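Lectin (Pleurotus ostreatus, PDB 6LI7) probably acts as a calcium-dependent, sugar-binding mushroom lectin, and is caught here with N-acetylgalactosamine beside a bound calcium ion. Local coordinates at residues I38-S43 against T284-H289; A48-S53 against G146-I151. All coordinates share one frame; numbering follows the deposited sequence.

Contact 1: residues I38-S43 against T284-H289; sequences ITATPS and TIPNLH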
# COMPACT_ATOMS: atom_id res chain seq x y z
N ILE A 38 -10.90 -14.24 10.91
CA ILE A 38 -10.87 -13.56 9.59
C ILE A 38 -11.55 -14.45 8.57
O ILE A 38 -10.95 -15.45 8.20
CB ILE A 38 -9.43 -13.16 9.23
CG1 ILE A 38 -8.92 -12.14 10.25
CG2 ILE A 38 -9.34 -12.64 7.82
CD1 ILE A 38 -7.42 -11.94 10.19
N THR A 39 -12.73 -14.05 8.10
CA THR A 39 -13.47 -14.72 7.02
C THR A 39 -13.25 -13.97 5.69
O THR A 39 -13.60 -14.52 4.65
CB THR A 39 -14.95 -14.82 7.40
OG1 THR A 39 -15.47 -13.49 7.49
CG2 THR A 39 -15.16 -15.58 8.70
N ALA A 40 -12.70 -12.76 5.70
CA ALA A 40 -12.30 -12.07 4.44
C ALA A 40 -11.35 -12.99 3.65
O ALA A 40 -10.45 -13.60 4.29
CB ALA A 40 -11.64 -10.75 4.79
N THR A 41 -11.52 -13.11 2.34
CA THR A 41 -10.59 -13.86 1.45
C THR A 41 -9.95 -12.95 0.40
O THR A 41 -10.34 -11.81 0.25
CB THR A 41 -11.36 -15.00 0.78
OG1 THR A 41 -12.41 -14.35 0.06
CG2 THR A 41 -11.87 -16.01 1.78
N PRO A 42 -8.96 -13.39 -0.40
CA PRO A 42 -8.30 -12.51 -1.36
C PRO A 42 -9.34 -11.88 -2.29
O PRO A 42 -10.32 -12.55 -2.64
CB PRO A 42 -7.39 -13.45 -2.14
CG PRO A 42 -7.02 -14.48 -1.10
CD PRO A 42 -8.35 -14.74 -0.39
N SER A 43 -9.11 -10.62 -2.67
CA SER A 43 -10.04 -9.87 -3.54
C SER A 43 -9.27 -8.87 -4.42
O SER A 43 -8.10 -8.54 -4.16
CB SER A 43 -11.12 -9.20 -2.72
OG SER A 43 -10.56 -8.31 -1.77
N THR A 284 -5.73 -7.62 -2.82
CA THR A 284 -5.58 -7.58 -1.35
C THR A 284 -5.69 -9.02 -0.86
O THR A 284 -6.58 -9.73 -1.32
CB THR A 284 -6.65 -6.69 -0.71
OG1 THR A 284 -6.30 -5.36 -1.09
CG2 THR A 284 -6.64 -6.74 0.81
N ILE A 285 -4.75 -9.43 -0.02
CA ILE A 285 -4.77 -10.74 0.68
C ILE A 285 -4.90 -10.41 2.17
O ILE A 285 -3.95 -9.96 2.81
CB ILE A 285 -3.52 -11.57 0.31
CG1 ILE A 285 -3.50 -11.77 -1.21
CG2 ILE A 285 -3.54 -12.92 1.05
CD1 ILE A 285 -2.14 -11.94 -1.68
N PRO A 286 -6.12 -10.40 2.70
CA PRO A 286 -6.36 -9.92 4.05
C PRO A 286 -6.16 -11.03 5.11
O PRO A 286 -6.22 -10.76 6.30
CB PRO A 286 -7.84 -9.59 3.95
CG PRO A 286 -8.38 -10.72 3.10
CD PRO A 286 -7.33 -10.91 2.04
N ASN A 287 -5.90 -12.27 4.66
CA ASN A 287 -5.85 -13.45 5.56
C ASN A 287 -4.49 -14.16 5.44
O ASN A 287 -4.51 -15.37 5.24
CB ASN A 287 -6.97 -14.43 5.22
CG ASN A 287 -6.94 -14.89 3.77
OD1 ASN A 287 -6.33 -14.24 2.90
ND2 ASN A 287 -7.70 -15.94 3.46
N LEU A 288 -3.37 -13.45 5.46
CA LEU A 288 -2.04 -14.13 5.34
C LEU A 288 -1.88 -15.15 6.49
O LEU A 288 -2.34 -14.90 7.61
CB LEU A 288 -0.90 -13.13 5.41
CG LEU A 288 -0.71 -12.23 4.18
CD1 LEU A 288 0.42 -11.25 4.50
CD2 LEU A 288 -0.37 -13.05 2.95
N HIS A 289 -1.14 -16.23 6.27
CA HIS A 289 -0.56 -17.02 7.39
C HIS A 289 0.34 -16.08 8.19
O HIS A 289 0.97 -15.18 7.64
CB HIS A 289 0.15 -18.25 6.83
CG HIS A 289 0.64 -19.14 7.90
ND1 HIS A 289 1.82 -18.86 8.59
CD2 HIS A 289 0.07 -20.23 8.46
CE1 HIS A 289 1.99 -19.79 9.52
NE2 HIS A 289 0.93 -20.65 9.44
O HOH W 1 -10.09 -16.28 5.43

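Contact 2: residues A48-S53 against G146-I151; sequences ALLNAS and GIMASI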
# COMPACT_ATOMS: atom_id res chain seq x y z
N ALA A 48 -8.43 3.36 -1.65
CA ALA A 48 -8.76 4.50 -0.77
C ALA A 48 -8.85 5.76 -1.63
O ALA A 48 -7.93 6.03 -2.45
CB ALA A 48 -7.75 4.67 0.32
N LEU A 49 -9.95 6.50 -1.47
CA LEU A 49 -10.19 7.77 -2.20
C LEU A 49 -10.15 8.92 -1.21
O LEU A 49 -10.52 8.71 -0.03
CB LEU A 49 -11.55 7.70 -2.87
CG LEU A 49 -11.80 6.44 -3.70
CD1 LEU A 49 -13.28 6.36 -4.09
CD2 LEU A 49 -10.88 6.44 -4.89
N LEU A 50 -9.80 10.10 -1.70
CA LEU A 50 -9.75 11.36 -0.94
C LEU A 50 -11.08 12.14 -1.06
O LEU A 50 -11.18 13.14 -0.35
CB LEU A 50 -8.55 12.18 -1.43
CG LEU A 50 -7.17 11.59 -1.08
CD1 LEU A 50 -6.06 12.39 -1.71
CD2 LEU A 50 -7.01 11.59 0.42
N ASN A 51 -12.02 11.69 -1.86
CA ASN A 51 -13.30 12.40 -2.20
C ASN A 51 -14.05 12.90 -0.96
O ASN A 51 -14.54 14.05 -1.03
CB ASN A 51 -14.23 11.53 -3.05
CG ASN A 51 -13.66 11.36 -4.44
OD1 ASN A 51 -12.63 10.71 -4.61
ND2 ASN A 51 -14.27 12.01 -5.44
N ALA A 52 -14.11 12.16 0.16
CA ALA A 52 -14.88 12.52 1.37
C ALA A 52 -13.96 13.20 2.37
O ALA A 52 -14.41 13.55 3.43
CB ALA A 52 -15.51 11.27 1.98
N SER A 53 -12.69 13.36 2.05
CA SER A 53 -11.73 13.81 3.08
C SER A 53 -11.66 15.36 3.18
O SER A 53 -11.99 16.06 2.23
CB SER A 53 -10.40 13.15 2.80
OG SER A 53 -9.49 13.58 3.78
N GLY A 146 -1.93 22.59 5.52
CA GLY A 146 -2.97 21.57 5.71
C GLY A 146 -2.50 20.15 5.51
O GLY A 146 -1.51 19.88 4.76
N ILE A 147 -3.23 19.26 6.16
CA ILE A 147 -3.05 17.79 6.06
C ILE A 147 -4.37 17.21 5.58
O ILE A 147 -5.44 17.59 6.15
CB ILE A 147 -2.67 17.29 7.47
CG1 ILE A 147 -1.37 17.88 7.97
CG2 ILE A 147 -2.63 15.80 7.51
CD1 ILE A 147 -0.19 17.59 7.13
N MET A 148 -4.32 16.25 4.67
CA MET A 148 -5.50 15.48 4.27
C MET A 148 -5.15 13.99 4.24
O MET A 148 -4.10 13.62 3.66
CB MET A 148 -5.93 15.91 2.87
CG MET A 148 -6.99 15.00 2.26
SD MET A 148 -7.48 15.53 0.58
CE MET A 148 -8.81 16.65 1.02
N ALA A 149 -6.01 13.17 4.80
CA ALA A 149 -5.79 11.71 4.74
C ALA A 149 -7.12 11.01 4.57
O ALA A 149 -8.15 11.44 5.09
CB ALA A 149 -5.05 11.24 5.96
N SER A 150 -7.03 9.88 3.92
CA SER A 150 -8.10 8.87 3.90
C SER A 150 -7.49 7.57 4.42
O SER A 150 -6.36 7.18 3.99
CB SER A 150 -8.66 8.85 2.50
OG SER A 150 -9.39 7.69 2.22
N ILE A 151 -8.16 6.97 5.38
CA ILE A 151 -7.82 5.67 6.00
C ILE A 151 -8.89 4.64 5.68
O ILE A 151 -9.99 4.69 6.26
CB ILE A 151 -7.64 5.88 7.51
CG1 ILE A 151 -6.71 7.05 7.78
CG2 ILE A 151 -7.16 4.60 8.14
CD1 ILE A 151 -6.74 7.54 9.18

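Contact 1: residues I38-S43 against T284-H289
S43 and T284 form an antiparallel hydrogen-bonded pair, the two segments running in nearly opposite directions, 155° apart. S43 N donates to T284 O (3.0 Å) and T284 N returns a bond to S43 O (2.9 Å), both almost linear. One residue earlier, P42 has no N-H to offer, and its CA approaches T284 O at 3.3 Å in a CA-H...O contact. Beyond this bridge strand pairing stops, and P286 and N287 pack on residues 38-42. The ring of P286 slots against the other backbone: its CD lies 3.6 Å from T41 O, and its CG 3.7 Å from A40 CB. N287 holds CG wedged between its backbone N and carbonyl carbon (chi1 56°), which turns the amide toward A40 O and P42, where the N287 and P42 side chains cross at about a right angle; OD1 approaches P42 CD, while CG2 of I38 rests on N287 CB (3.9 Å). A water bridges the segments, donating to I38 O and A40 O and accepting from N287 ND2, its oxygen 3.1 Å from that nitrogen. The short strand 43-44 thus becomes an edge strand of the antiparallel sheet that continues through 281-285, 249-259 and 307-316. I285 turns to A252 and V254 of strand 249-259 and to F295 of strand 293-301, whereas T39 and A40 bond through their backbones to S156, just past strand 146-155.

Contact 2: residues A48-S53 against G146-I151
Two serines with extended first torsions reach across this contact in opposite directions. S150 swings OG away from its own backbone N (chi1 162°) to donate to L49 O, 2.7 Å from that oxygen; S53, with chi1 at -180°, sends its OG to A149 O at 2.8 Å. Each hydroxyl comes in from above the plane of the carbonyl it meets, the second more steeply. Loop and strand are therefore joined by side chain to backbone, one bond each way, without the ladder of a sheet. S53 is set in place by a type I turn from L50, closed by S53 N bonding to L50 O. Beside the two polar links lies an apolar patch. L50 meets the strand mainly through CD2, which touches M148 CG (3.9 Å) and S150 CB (3.8 Å), while CB and CD1 lie near M148 SD. The extended first two torsions of M148 carry SD past L50; a turn about the CG-SD bond (chi3 -90°) then brings CE to 3.5 Å from S53 O. M148 CG also packs close to S53 OG. A48 CB adds a lighter touch on S150 OG. The loop lies over the face of strand 146-155 that carries M148 and S150, with L50 reaching V93 and A48 reaching T91 of strand 87-96, and S53 meeting V164 of strand 160-164. From the opposite face I147 and I151 point to I134 and F132 of strand 129-138, the second sheet of this beta-sandwich.

Both contacts hold the same N-terminal part of the modelled chain, but to different halves of the protein. Contact 1 brings the chain into a sheet of the later part of the sequence at S43, while contact 2 lays residues 48-53 over a sheet of the earlier part. Their centres are 24 Å apart and their nearest atoms about 9 Å; contact 2 is nested within the loop that contact 1 closes. Contact 1 lies away from the annotated sites, though the side chain of T284 is about 13 Å from a bound NAG. In contact 2 the M148 side chain is about 9 Å from that of calcium ligand D97 and about 13 Å from a bound calcium ion.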